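2-oxoadipate dioxygenase/decarboxylase, chloroplastic/amyloplastic (Oryza sativa, PDB 6W1K) catalyses the iron(II)-dependent conversion of 2-oxoadipate and oxygen into (R)-2-hydroxyglutarate and carbon dioxide, a step in plant lysine breakdown. Local coordinates at residues E131-P134 / Q135-D138; G293-V296 / G297-D300. All coordinates share one frame; numbering follows the deposited sequence.

Both interactions are helix starts: interaction 1 opens helix 134-147, which follows strand 121-127, and interaction 2 opens helix 296-302, which comes after strand 258-271. In each, the residue before the helix offers a side-chain oxygen to the amide three positions on, a serine hydroxyl in interaction 1 and a glutamate carboxylate in interaction 2. Interaction 1 lies about 26 Å from the centre of the chain, largely at the surface and away from the active site, where a water and E179 of helix 170-179 also bond to the capping serine. Interaction 2 is about 12 Å from the chain centre, and its F294 and A299 line the 2-oxoadipate pocket. The two do not touch.

Interaction 1: residues E131-P134 / Q135-D138; sequences ELSP and QSQD
The backbone turns into a helix here as Q137 N bonds to S133 O at 2.9 Å and D138 N bonds to P134 O, the first two i to i+4 links of the helix. S133 also works through its side chain: OG, held between the backbone N and the carbonyl carbon (chi1 70°), accepts from S136 N at 3.3 Å in a nearly straight bond (170°). This is the N-cap of helix 134-147, with P134 as its first residue, where the proline ring has no N-H to leave without a partner. The capping hydroxyl is also bonded to E179 of helix 170-179, as is S136 OG, so one carboxylate oxygen ties both serines to the neighbouring helix. A water 3.1 Å from S133 OG donates to it and also to Q135 OE1, at 2.8 Å; the extended chain of Q135 carries its amide out to meet that water. Q137 folds back the other way. Its CG lies beside its own backbone N (chi1 -66°), and the extended chain beyond runs over S133 O, 3.3 Å from CG, to place NE2 2.8 Å from L132 O. L132 O lies close to the plane of the glutamine amide, while NE2 itself sits above the carbonyl plane. Beside the cap, L132 CB packs on S136 CB at 4.2 Å, both residues buried against helix 170-179.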
loop_
_atom_site.group_PDB
_atom_site.type_symbol
_atom_site.label_atom_id
_atom_site.label_comp_id
_atom_site.label_asym_id
_atom_site.label_seq_id
_atom_site.Cartn_x
_atom_site.Cartn_y
_atom_site.Cartn_z
ATOM N N GLU A 131 14.367 -3.156 -17.553
ATOM C CA GLU A 131 15.647 -3.353 -16.885
ATOM C C GLU A 131 15.896 -4.807 -16.497
ATOM O O GLU A 131 16.998 -5.135 -16.057
ATOM C CB GLU A 131 15.731 -2.455 -15.646
ATOM C CG GLU A 131 15.614 -0.987 -15.989
ATOM C CD GLU A 131 15.970 -0.063 -14.826
ATOM O OE1 GLU A 131 16.435 -0.563 -13.784
ATOM O OE2 GLU A 131 15.786 1.169 -14.952
ATOM N N LEU A 132 14.923 -5.690 -16.686
ATOM C CA LEU A 132 15.099 -7.086 -16.324
ATOM C C LEU A 132 15.766 -7.846 -17.461
ATOM O O LEU A 132 15.973 -7.317 -18.554
ATOM C CB LEU A 132 13.763 -7.735 -16.001
ATOM C CG LEU A 132 12.887 -7.041 -14.969
ATOM C CD1 LEU A 132 11.457 -7.569 -15.089
ATOM C CD2 LEU A 132 13.464 -7.276 -13.586
ATOM N N SER A 133 16.078 -9.122 -17.199
ATOM C CA SER A 133 16.634 -10.002 -18.224
ATOM C C SER A 133 15.666 -10.130 -19.404
ATOM O O SER A 133 14.441 -10.034 -19.236
ATOM C CB SER A 133 16.891 -11.397 -17.646
ATOM O OG SER A 133 15.645 -12.057 -17.392
ATOM N N PRO A 134 16.184 -10.393 -20.600
ATOM C CA PRO A 134 15.290 -10.623 -21.743
ATOM C C PRO A 134 14.261 -11.717 -21.498
ATOM O O PRO A 134 13.104 -11.582 -21.917
ATOM C CB PRO A 134 16.264 -11.004 -22.871
ATOM C CG PRO A 134 17.554 -10.337 -22.490
ATOM C CD PRO A 134 17.609 -10.386 -20.985
ATOM N N GLN A 135 14.650 -12.805 -20.829
ATOM C CA GLN A 135 13.702 -13.888 -20.583
ATOM C C GLN A 135 12.493 -13.410 -19.778
ATOM O O GLN A 135 11.342 -13.711 -20.134
ATOM C CB GLN A 135 14.408 -15.047 -19.870
ATOM C CG GLN A 135 13.502 -16.236 -19.603
ATOM C CD GLN A 135 14.160 -17.313 -18.756
ATOM O OE1 GLN A 135 15.115 -17.061 -18.002
ATOM N NE2 GLN A 135 13.642 -18.526 -18.872
ATOM N N SER A 136 12.722 -12.681 -18.673
ATOM C CA SER A 136 11.595 -12.167 -17.884
ATOM C C SER A 136 10.819 -11.100 -18.641
ATOM O O SER A 136 9.597 -10.996 -18.501
ATOM C CB SER A 136 12.067 -11.591 -16.547
ATOM O OG SER A 136 12.640 -12.612 -15.746
ATOM N N GLN A 137 11.506 -10.247 -19.399
ATOM C CA GLN A 137 10.770 -9.296 -20.221
ATOM C C GLN A 137 9.798 -10.017 -21.135
ATOM O O GLN A 137 8.671 -9.545 -21.353
ATOM C CB GLN A 137 11.722 -8.429 -21.044
ATOM C CG GLN A 137 12.576 -7.528 -20.216
ATOM C CD GLN A 137 13.285 -6.479 -21.042
ATOM O OE1 GLN A 137 12.693 -5.844 -21.915
ATOM N NE2 GLN A 137 14.561 -6.280 -20.756
ATOM N N ASP A 138 10.213 -11.162 -21.693
ATOM C CA ASP A 138 9.351 -11.856 -22.642
ATOM C C ASP A 138 8.179 -12.526 -21.934
ATOM O O ASP A 138 7.084 -12.618 -22.492
ATOM C CB ASP A 138 10.122 -12.910 -23.432
ATOM C CG ASP A 138 11.072 -12.311 -24.451
ATOM O OD1 ASP A 138 11.008 -11.088 -24.697
ATOM O OD2 ASP A 138 11.900 -13.074 -24.997
HETATM O O HOH W 1 15.379 -14.948 -16.204
#

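Interaction 2: residues G293-V296 / G297-D300; sequences GFEV and GNAD. With OOG (2-oxoadipic acid), chain F.
E295 curls its carboxylate over the first turn of the helix and sets OE1 2.8 Å from N298 N, a bond that meets the oxygen nearly along its C-O axis. The chain leaves with CG anti to the backbone N (chi1 -154°) and then bends sharply at chi2 (-85°), which turns the carboxylate back over G297. The absence of a side chain matters at G297, since a beta carbon there would run into OE1. The main chain adds its own bonds: E295 O takes A299 N at 2.9 Å in an almost straight bond (177°), and V296 O takes D300 N. With an alanine at E295, N298 N is likely to be left without its capping acceptor, and the carboxylate's cover over G297 would go.

The inner side is packed tightly against the substrate. A299 CB comes within 3.2 Å of O4 of the bound 2-oxoadipate, while F294 CD1 approaches the same oxygen obliquely at 3.9 Å; F294 is wedged edge-to-face among H59, W101 and F123. N298 is also buried, its ND2 bonded to Q241, a 2-oxoadipate-binding residue, and to the backbone of L239. The outer side is more open: V296 and G297 are exposed, the valine pointing away from the turn though resting on F92, and D300 reaches out to a salt bridge with K95. This is a glutamate N-cap on a short helix that forms one wall of the metal-centred 2-oxoadipate pocket.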
loop_
_atom_site.group_PDB
_atom_site.type_symbol
_atom_site.label_atom_id
_atom_site.label_comp_id
_atom_site.label_asym_id
_atom_site.label_seq_id
_atom_site.Cartn_x
_atom_site.Cartn_y
_atom_site.Cartn_z
ATOM N N GLY A 293 4.225 12.259 3.629
ATOM C CA GLY A 293 4.956 11.575 2.587
ATOM C C GLY A 293 5.613 10.292 3.077
ATOM O O GLY A 293 5.180 9.662 4.047
ATOM N N PHE A 294 6.697 9.926 2.404
ATOM C CA PHE A 294 7.291 8.595 2.536
ATOM C C PHE A 294 8.808 8.742 2.511
ATOM O O PHE A 294 9.340 9.843 2.365
ATOM C CB PHE A 294 6.778 7.673 1.432
ATOM C CG PHE A 294 5.294 7.437 1.487
ATOM C CD1 PHE A 294 4.779 6.346 2.172
ATOM C CD2 PHE A 294 4.420 8.320 0.872
ATOM C CE1 PHE A 294 3.418 6.151 2.236
ATOM C CE2 PHE A 294 3.052 8.137 0.918
ATOM C CZ PHE A 294 2.546 7.045 1.585
ATOM N N GLU A 295 9.515 7.631 2.674
ATOM C CA GLU A 295 10.971 7.687 2.793
ATOM C C GLU A 295 11.568 6.480 2.093
ATOM O O GLU A 295 11.198 5.337 2.381
ATOM C CB GLU A 295 11.394 7.746 4.268
ATOM C CG GLU A 295 12.762 8.410 4.474
ATOM C CD GLU A 295 13.893 7.413 4.301
ATOM O OE1 GLU A 295 13.700 6.258 4.734
ATOM O OE2 GLU A 295 14.962 7.766 3.739
ATOM N N VAL A 296 12.493 6.738 1.168
ATOM C CA VAL A 296 13.029 5.670 0.330
ATOM C C VAL A 296 13.625 4.560 1.188
ATOM O O VAL A 296 13.376 3.374 0.946
ATOM C CB VAL A 296 14.057 6.258 -0.657
ATOM C CG1 VAL A 296 15.180 6.991 0.130
ATOM C CG2 VAL A 296 14.605 5.150 -1.548
ATOM N N GLY A 297 14.403 4.919 2.219
ATOM C CA GLY A 297 15.010 3.910 3.075
ATOM C C GLY A 297 13.999 2.980 3.729
ATOM O O GLY A 297 14.161 1.755 3.713
ATOM N N ASN A 298 12.948 3.546 4.329
ATOM C CA ASN A 298 11.879 2.719 4.893
ATOM C C ASN A 298 11.228 1.853 3.822
ATOM O O ASN A 298 11.121 0.627 3.960
ATOM C CB ASN A 298 10.809 3.604 5.553
ATOM C CG ASN A 298 11.320 4.318 6.786
ATOM O OD1 ASN A 298 12.495 4.267 7.082
ATOM N ND2 ASN A 298 10.417 4.941 7.533
ATOM N N ALA A 299 10.728 2.492 2.767
ATOM C CA ALA A 299 9.961 1.775 1.764
ATOM C C ALA A 299 10.742 0.596 1.215
ATOM O O ALA A 299 10.173 -0.473 0.986
ATOM C CB ALA A 299 9.598 2.730 0.635
ATOM N N ASP A 300 12.049 0.789 0.981
ATOM C CA ASP A 300 12.867 -0.268 0.401
ATOM C C ASP A 300 12.740 -1.558 1.194
ATOM O O ASP A 300 12.673 -2.637 0.610
ATOM C CB ASP A 300 14.335 0.166 0.323
ATOM C CG ASP A 300 15.195 -0.769 -0.531
ATOM O OD1 ASP A 300 14.704 -1.325 -1.537
ATOM O OD2 ASP A 300 16.390 -0.941 -0.202
HETATM C C2 OOG F . 4.905 -0.712 -1.069
HETATM C C3 OOG F . 6.002 -0.629 -0.005
HETATM C C4 OOG F . 6.330 0.836 0.302
HETATM C C6 OOG F . 5.749 2.438 2.329
HETATM O O4 OOG F . 6.828 3.070 2.203
HETATM O O3 OOG F . 5.038 2.619 3.342
HETATM C C5 OOG F . 5.305 1.453 1.253
HETATM C C1 OOG F . 4.704 -2.148 -1.575
HETATM O O1 OOG F . 4.140 -2.344 -2.595
HETATM O O2 OOG F . 5.169 -3.248 -0.853
HETATM O O5 OOG F . 4.162 1.178 1.165
#